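Local coordinates for protein Sso-CP2 metallo-carboxypetidase (Sulfolobus solfataricus, PDB 4MMO) that probably hydrolyses peptides as a zinc-dependent carboxypeptidase of the M20 family, at residues Asn44-Lys49 / Val53-Ile58; Ser353-Ala358 / Glu428-Leu433. One frame throughout, in Å; residues are numbered along the deposited sequence.

Both contacts belong to the globular body built round the mixed six-stranded sheet, and they come in series along the chain. Interaction 1 pairs strand 43-46, outermost in that sheet within this chain, with strand 53-58. Interaction 2 packs helix 354-367 against helix 417-433; Val355 and Phe430 both touch strand 159-161, next to strand 395-396 at the other border. The centres of the two interactions lie about 25 Å apart, their nearest atoms about 9 Å, without touching. The M20 dimerisation region, roughly 180-334, comes between them along the chain. The zinc site of His71, Asp104 and Glu163 is part of neither contact, though Val53 has its side chain about 9 Å from that of His71.

Interaction 1 of 2, residues Asn44-Lys49 / Val53-Ile58; sequences NLEKTK and VVYAEI
Glu46 and Val53 pair through two backbone hydrogen bonds, Glu46 N to Val53 O at 2.8 Å and Val53 N to Glu46 O at 2.9 Å, the first almost straight at 178°. The same two-bond pattern recurs at Asn44 and Tyr55, while Leu45 and Val54 form the non-hydrogen-bonded pair between them: the register of an antiparallel beta hairpin.

The side chain of Glu46 shows how one face of the hairpin is filled. Its CB stands 3.8 Å from Val53 O. With CG anti to the carbonyl carbon (chi1 -72°) and the chain extended beyond it, the carboxylate carries on along the neighbouring strand to Tyr55. There CD comes within 3.8 Å of Tyr55 CB, and OE1 approaches that same CB to 3.4 Å. OE2 lies 4.0 Å from Tyr55 CD2. The carboxylate and ring planes are only 7° apart. OE2 also makes a salt bridge to Lys154, which probably stabilises the negative charge. Asn44 presents ND2 to the edge of the same ring. Near the turn, Thr48 CG2 meets Val53 CG2 at 4.0 Å, the two side chains crossing at about a right angle, while Thr48 OG1 bonds to His51 O and Gly50 N.

On the reverse face Leu45 CD2 touches Val54 CG2 at 3.8 Å, and helix 24-39 receives Leu45 at Ala28 and Asn29. The face of Val53 and Tyr55 meets Tyr147 of helix 144-149, and strand 53-58 continues the sheet by backbone bonds to strand 128-134, Val54 with Tyr133 and Ala56 with Leu131.

Interaction 2 of 2, residues Ser353-Ala358 / Glu428-Leu433; sequences STVVKA and EEFLKL
Phe430 pushes the CD1-CE1-CZ edge of its ring into the hollow between Val355 and Ala358, residues one turn apart on the facing helix. Three parts of that hollow can be told from the distances. At the CZ end of the ring, Val355 CG2 comes to its edge, near the ring plane, 3.6 Å from Phe430 CZ. The floor is backbone: Phe430 CE1 is 3.6 Å from Val355 O, and Ala358 C lies in the plane of the ring at the CD1 edge. Ala358 CB, a small bump, approaches the ring obliquely, 3.8 Å from Phe430 CD1. The ring gets there because CG stands anti to the backbone N (chi1 161°), which carries it across to helix 354-367, whose start is capped by Ser353, OG accepting from Val356 N.

This is helix-helix packing in the alpha/beta body of the M20 fold: the axes of the short segments 354-358 and 428-433 approach to 9.5 Å, their N-to-C directions 136° apart, and Phe430 and Val355 also rest on Ile161 of strand 159-161. Leu431, pointing away from this contact, packs instead on Ile116 and Leu119 of helix 102-121. Replacing Phe430 by an alanine would probably leave Val355 CG2 and Ala358 CB without their aromatic partner and open a gap between the two helices.

A second bump, Leu433, follows one turn later. Its CD2 sits 3.6 Å from Ala358 O, and its CG is 4.3 Å from Ala358 CB, which therefore lies between Phe430 and Leu433.

Interaction 1 of 2, residues Asn44-Lys49 / Val53-Ile58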
loop_
_atom_site.group_PDB
_atom_site.type_symbol
_atom_site.label_atom_id
_atom_site.label_comp_id
_atom_site.label_asym_id
_atom_site.label_seq_id
_atom_site.Cartn_x
_atom_site.Cartn_y
_atom_site.Cartn_z
ATOM N N ASN A 44 -40.673 -3.075 14.997
ATOM C CA ASN A 44 -40.193 -4.430 14.744
ATOM C C ASN A 44 -38.723 -4.487 14.352
ATOM O O ASN A 44 -38.271 -3.733 13.491
ATOM C CB ASN A 44 -41.028 -5.077 13.637
ATOM C CG ASN A 44 -42.513 -5.044 13.934
ATOM O OD1 ASN A 44 -43.017 -5.852 14.713
ATOM N ND2 ASN A 44 -43.225 -4.109 13.310
ATOM N N LEU A 45 -37.979 -5.380 14.999
ATOM C CA LEU A 45 -36.662 -5.772 14.515
ATOM C C LEU A 45 -36.865 -6.821 13.441
ATOM O O LEU A 45 -37.350 -7.920 13.720
ATOM C CB LEU A 45 -35.800 -6.360 15.631
ATOM C CG LEU A 45 -35.091 -5.412 16.596
ATOM C CD1 LEU A 45 -34.264 -6.220 17.576
ATOM C CD2 LEU A 45 -34.210 -4.427 15.857
ATOM N N GLU A 46 -36.502 -6.475 12.213
ATOM C CA GLU A 46 -36.646 -7.384 11.087
ATOM C C GLU A 46 -35.279 -7.878 10.646
ATOM O O GLU A 46 -34.330 -7.101 10.525
ATOM C CB GLU A 46 -37.400 -6.696 9.952
ATOM C CG GLU A 46 -38.875 -6.510 10.282
ATOM C CD GLU A 46 -39.600 -5.619 9.303
ATOM O OE1 GLU A 46 -38.931 -4.845 8.590
ATOM O OE2 GLU A 46 -40.844 -5.690 9.251
ATOM N N LYS A 47 -35.188 -9.184 10.430
ATOM C CA LYS A 47 -33.915 -9.832 10.163
ATOM C C LYS A 47 -33.486 -9.656 8.714
ATOM O O LYS A 47 -34.318 -9.567 7.809
ATOM C CB LYS A 47 -34.005 -11.322 10.497
ATOM N N THR A 48 -32.176 -9.594 8.512
ATOM C CA THR A 48 -31.590 -9.596 7.183
ATOM C C THR A 48 -30.416 -10.558 7.218
ATOM O O THR A 48 -30.098 -11.113 8.268
ATOM C CB THR A 48 -31.093 -8.195 6.770
ATOM O OG1 THR A 48 -29.996 -7.805 7.606
ATOM C CG2 THR A 48 -32.211 -7.168 6.889
ATOM N N LYS A 49 -29.762 -10.749 6.078
ATOM C CA LYS A 49 -28.585 -11.605 6.016
ATOM C C LYS A 49 -27.439 -11.029 6.850
ATOM O O LYS A 49 -26.427 -11.697 7.069
ATOM C CB LYS A 49 -28.137 -11.787 4.566
ATOM C CG LYS A 49 -29.132 -12.529 3.683
ATOM C CD LYS A 49 -28.562 -12.745 2.288
ATOM C CE LYS A 49 -29.473 -13.604 1.425
ATOM N NZ LYS A 49 -30.635 -12.843 0.888
ATOM N N VAL A 53 -32.923 -4.588 10.744
ATOM C CA VAL A 53 -33.590 -3.344 10.386
ATOM C C VAL A 53 -34.710 -3.067 11.383
ATOM O O VAL A 53 -35.481 -3.965 11.726
ATOM C CB VAL A 53 -34.173 -3.436 8.952
ATOM C CG1 VAL A 53 -35.197 -2.345 8.690
ATOM C CG2 VAL A 53 -33.058 -3.364 7.925
ATOM N N VAL A 54 -34.794 -1.826 11.851
ATOM C CA VAL A 54 -35.912 -1.407 12.690
ATOM C C VAL A 54 -36.986 -0.781 11.814
ATOM O O VAL A 54 -36.717 0.157 11.064
ATOM C CB VAL A 54 -35.489 -0.383 13.752
ATOM C CG1 VAL A 54 -36.658 -0.085 14.686
ATOM C CG2 VAL A 54 -34.294 -0.889 14.540
ATOM N N TYR A 55 -38.202 -1.306 11.921
ATOM C CA TYR A 55 -39.324 -0.823 11.139
ATOM C C TYR A 55 -40.498 -0.469 12.040
ATOM O O TYR A 55 -40.727 -1.117 13.059
ATOM C CB TYR A 55 -39.761 -1.869 10.113
ATOM C CG TYR A 55 -40.982 -1.455 9.329
ATOM C CD1 TYR A 55 -40.877 -0.579 8.256
ATOM C CD2 TYR A 55 -42.243 -1.927 9.667
ATOM C CE1 TYR A 55 -41.988 -0.193 7.537
ATOM C CE2 TYR A 55 -43.364 -1.545 8.952
ATOM C CZ TYR A 55 -43.230 -0.674 7.889
ATOM O OH TYR A 55 -44.339 -0.283 7.168
ATOM N N ALA A 56 -41.236 0.570 11.655
ATOM C CA ALA A 56 -42.449 0.957 12.367
ATOM C C ALA A 56 -43.347 1.771 11.453
ATOM O O ALA A 56 -42.869 2.481 10.565
ATOM C CB ALA A 56 -42.106 1.751 13.618
ATOM N N GLU A 57 -44.650 1.653 11.673
ATOM C CA GLU A 57 -45.627 2.420 10.923
ATOM C C GLU A 57 -46.463 3.250 11.881
ATOM O O GLU A 57 -46.959 2.741 12.885
ATOM C CB GLU A 57 -46.529 1.494 10.105
ATOM C CG GLU A 57 -47.575 2.235 9.285
ATOM C CD GLU A 57 -48.343 1.322 8.352
ATOM O OE1 GLU A 57 -48.212 0.088 8.481
ATOM O OE2 GLU A 57 -49.078 1.841 7.488
ATOM N N ILE A 58 -46.588 4.535 11.569
ATOM C CA ILE A 58 -47.484 5.429 12.283
ATOM C C ILE A 58 -48.606 5.805 11.323
ATOM O O ILE A 58 -48.432 6.668 10.464
ATOM C CB ILE A 58 -46.762 6.703 12.765
ATOM C CG1 ILE A 58 -45.561 6.340 13.642
ATOM C CG2 ILE A 58 -47.713 7.601 13.544
ATOM C CD1 ILE A 58 -44.261 6.195 12.881
#

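Interaction 2 of 2, residues Ser353-Ala358 / Glu428-Leu433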
loop_
_atom_site.group_PDB
_atom_site.type_symbol
_atom_site.label_atom_id
_atom_site.label_comp_id
_atom_site.label_asym_id
_atom_site.label_seq_id
_atom_site.Cartn_x
_atom_site.Cartn_y
_atom_site.Cartn_z
ATOM N N SER A 353 -41.148 18.271 -6.939
ATOM C CA SER A 353 -42.010 17.387 -6.171
ATOM C C SER A 353 -42.471 18.135 -4.932
ATOM O O SER A 353 -41.795 19.054 -4.464
ATOM C CB SER A 353 -41.270 16.106 -5.774
ATOM O OG SER A 353 -40.373 16.349 -4.707
ATOM N N THR A 354 -43.621 17.745 -4.399
ATOM C CA THR A 354 -44.144 18.390 -3.204
ATOM C C THR A 354 -43.257 18.135 -1.982
ATOM O O THR A 354 -43.112 19.010 -1.122
ATOM C CB THR A 354 -45.575 17.926 -2.902
ATOM O OG1 THR A 354 -45.620 16.497 -2.907
ATOM C CG2 THR A 354 -46.539 18.460 -3.953
ATOM N N VAL A 355 -42.663 16.946 -1.895
ATOM C CA VAL A 355 -41.822 16.640 -0.741
ATOM C C VAL A 355 -40.628 17.587 -0.740
ATOM O O VAL A 355 -40.246 18.108 0.308
ATOM C CB VAL A 355 -41.379 15.141 -0.675
ATOM C CG1 VAL A 355 -40.445 14.769 -1.824
ATOM C CG2 VAL A 355 -40.713 14.849 0.666
ATOM N N VAL A 356 -40.068 17.854 -1.918
ATOM C CA VAL A 356 -38.952 18.792 -2.009
ATOM C C VAL A 356 -39.425 20.194 -1.650
ATOM O O VAL A 356 -38.773 20.899 -0.877
ATOM C CB VAL A 356 -38.305 18.790 -3.411
ATOM C CG1 VAL A 356 -37.305 19.933 -3.553
ATOM C CG2 VAL A 356 -37.607 17.463 -3.666
ATOM N N LYS A 357 -40.564 20.589 -2.209
ATOM C CA LYS A 357 -41.126 21.909 -1.954
ATOM C C LYS A 357 -41.363 22.107 -0.467
ATOM O O LYS A 357 -40.927 23.103 0.104
ATOM C CB LYS A 357 -42.436 22.091 -2.726
ATOM C CG LYS A 357 -42.242 22.449 -4.192
ATOM C CD LYS A 357 -43.535 22.298 -4.981
ATOM C CE LYS A 357 -43.515 23.128 -6.256
ATOM N NZ LYS A 357 -44.740 22.920 -7.075
ATOM N N ALA A 358 -42.044 21.150 0.157
ATOM C CA ALA A 358 -42.302 21.200 1.596
ATOM C C ALA A 358 -41.000 21.327 2.383
ATOM O O ALA A 358 -40.946 21.981 3.423
ATOM C CB ALA A 358 -43.062 19.961 2.035
ATOM N N GLU A 428 -40.785 19.110 12.073
ATOM C CA GLU A 428 -42.160 19.442 12.432
ATOM C C GLU A 428 -42.820 20.269 11.335
ATOM O O GLU A 428 -43.883 19.907 10.833
ATOM C CB GLU A 428 -42.195 20.202 13.761
ATOM C CG GLU A 428 -42.103 19.299 14.982
ATOM C CD GLU A 428 -41.884 20.061 16.281
ATOM O OE1 GLU A 428 -41.502 21.249 16.236
ATOM O OE2 GLU A 428 -42.086 19.462 17.354
ATOM N N GLU A 429 -42.178 21.370 10.957
ATOM C CA GLU A 429 -42.697 22.226 9.895
ATOM C C GLU A 429 -42.808 21.461 8.584
ATOM O O GLU A 429 -43.764 21.652 7.832
ATOM C CB GLU A 429 -41.814 23.459 9.707
ATOM C CG GLU A 429 -42.126 24.598 10.666
ATOM C CD GLU A 429 -43.535 25.139 10.492
ATOM O OE1 GLU A 429 -44.066 25.728 11.455
ATOM O OE2 GLU A 429 -44.111 24.973 9.393
ATOM N N PHE A 430 -41.844 20.584 8.313
ATOM C CA PHE A 430 -41.890 19.804 7.085
ATOM C C PHE A 430 -43.114 18.893 7.064
ATOM O O PHE A 430 -43.787 18.780 6.043
ATOM C CB PHE A 430 -40.615 18.982 6.893
ATOM C CG PHE A 430 -40.780 17.842 5.931
ATOM C CD1 PHE A 430 -40.863 18.076 4.566
ATOM C CD2 PHE A 430 -40.874 16.537 6.390
ATOM C CE1 PHE A 430 -41.031 17.029 3.676
ATOM C CE2 PHE A 430 -41.044 15.488 5.506
ATOM C CZ PHE A 430 -41.121 15.734 4.146
ATOM N N LEU A 431 -43.408 18.260 8.195
ATOM C CA LEU A 431 -44.520 17.316 8.282
ATOM C C LEU A 431 -45.887 18.015 8.269
ATOM O O LEU A 431 -46.885 17.424 7.870
ATOM C CB LEU A 431 -44.397 16.460 9.549
ATOM C CG LEU A 431 -43.228 15.461 9.648
ATOM C CD1 LEU A 431 -43.158 14.892 11.047
ATOM C CD2 LEU A 431 -43.363 14.335 8.638
ATOM N N LYS A 432 -45.934 19.256 8.740
ATOM C CA LYS A 432 -47.174 20.029 8.730
ATOM C C LYS A 432 -47.489 20.483 7.313
ATOM O O LYS A 432 -48.646 20.588 6.918
ATOM C CB LYS A 432 -47.046 21.250 9.641
ATOM C CG LYS A 432 -47.218 20.955 11.119
ATOM C CD LYS A 432 -46.778 22.134 11.969
ATOM C CE LYS A 432 -47.497 22.152 13.305
ATOM N NZ LYS A 432 -46.775 22.973 14.315
ATOM N N LEU A 433 -46.431 20.718 6.549
ATOM C CA LEU A 433 -46.517 21.370 5.255
ATOM C C LEU A 433 -46.690 20.375 4.107
ATOM O O LEU A 433 -47.440 20.630 3.159
ATOM C CB LEU A 433 -45.244 22.186 5.060
ATOM C CG LEU A 433 -45.154 23.223 3.950
ATOM C CD1 LEU A 433 -46.333 24.182 3.975
ATOM C CD2 LEU A 433 -43.854 23.969 4.131
#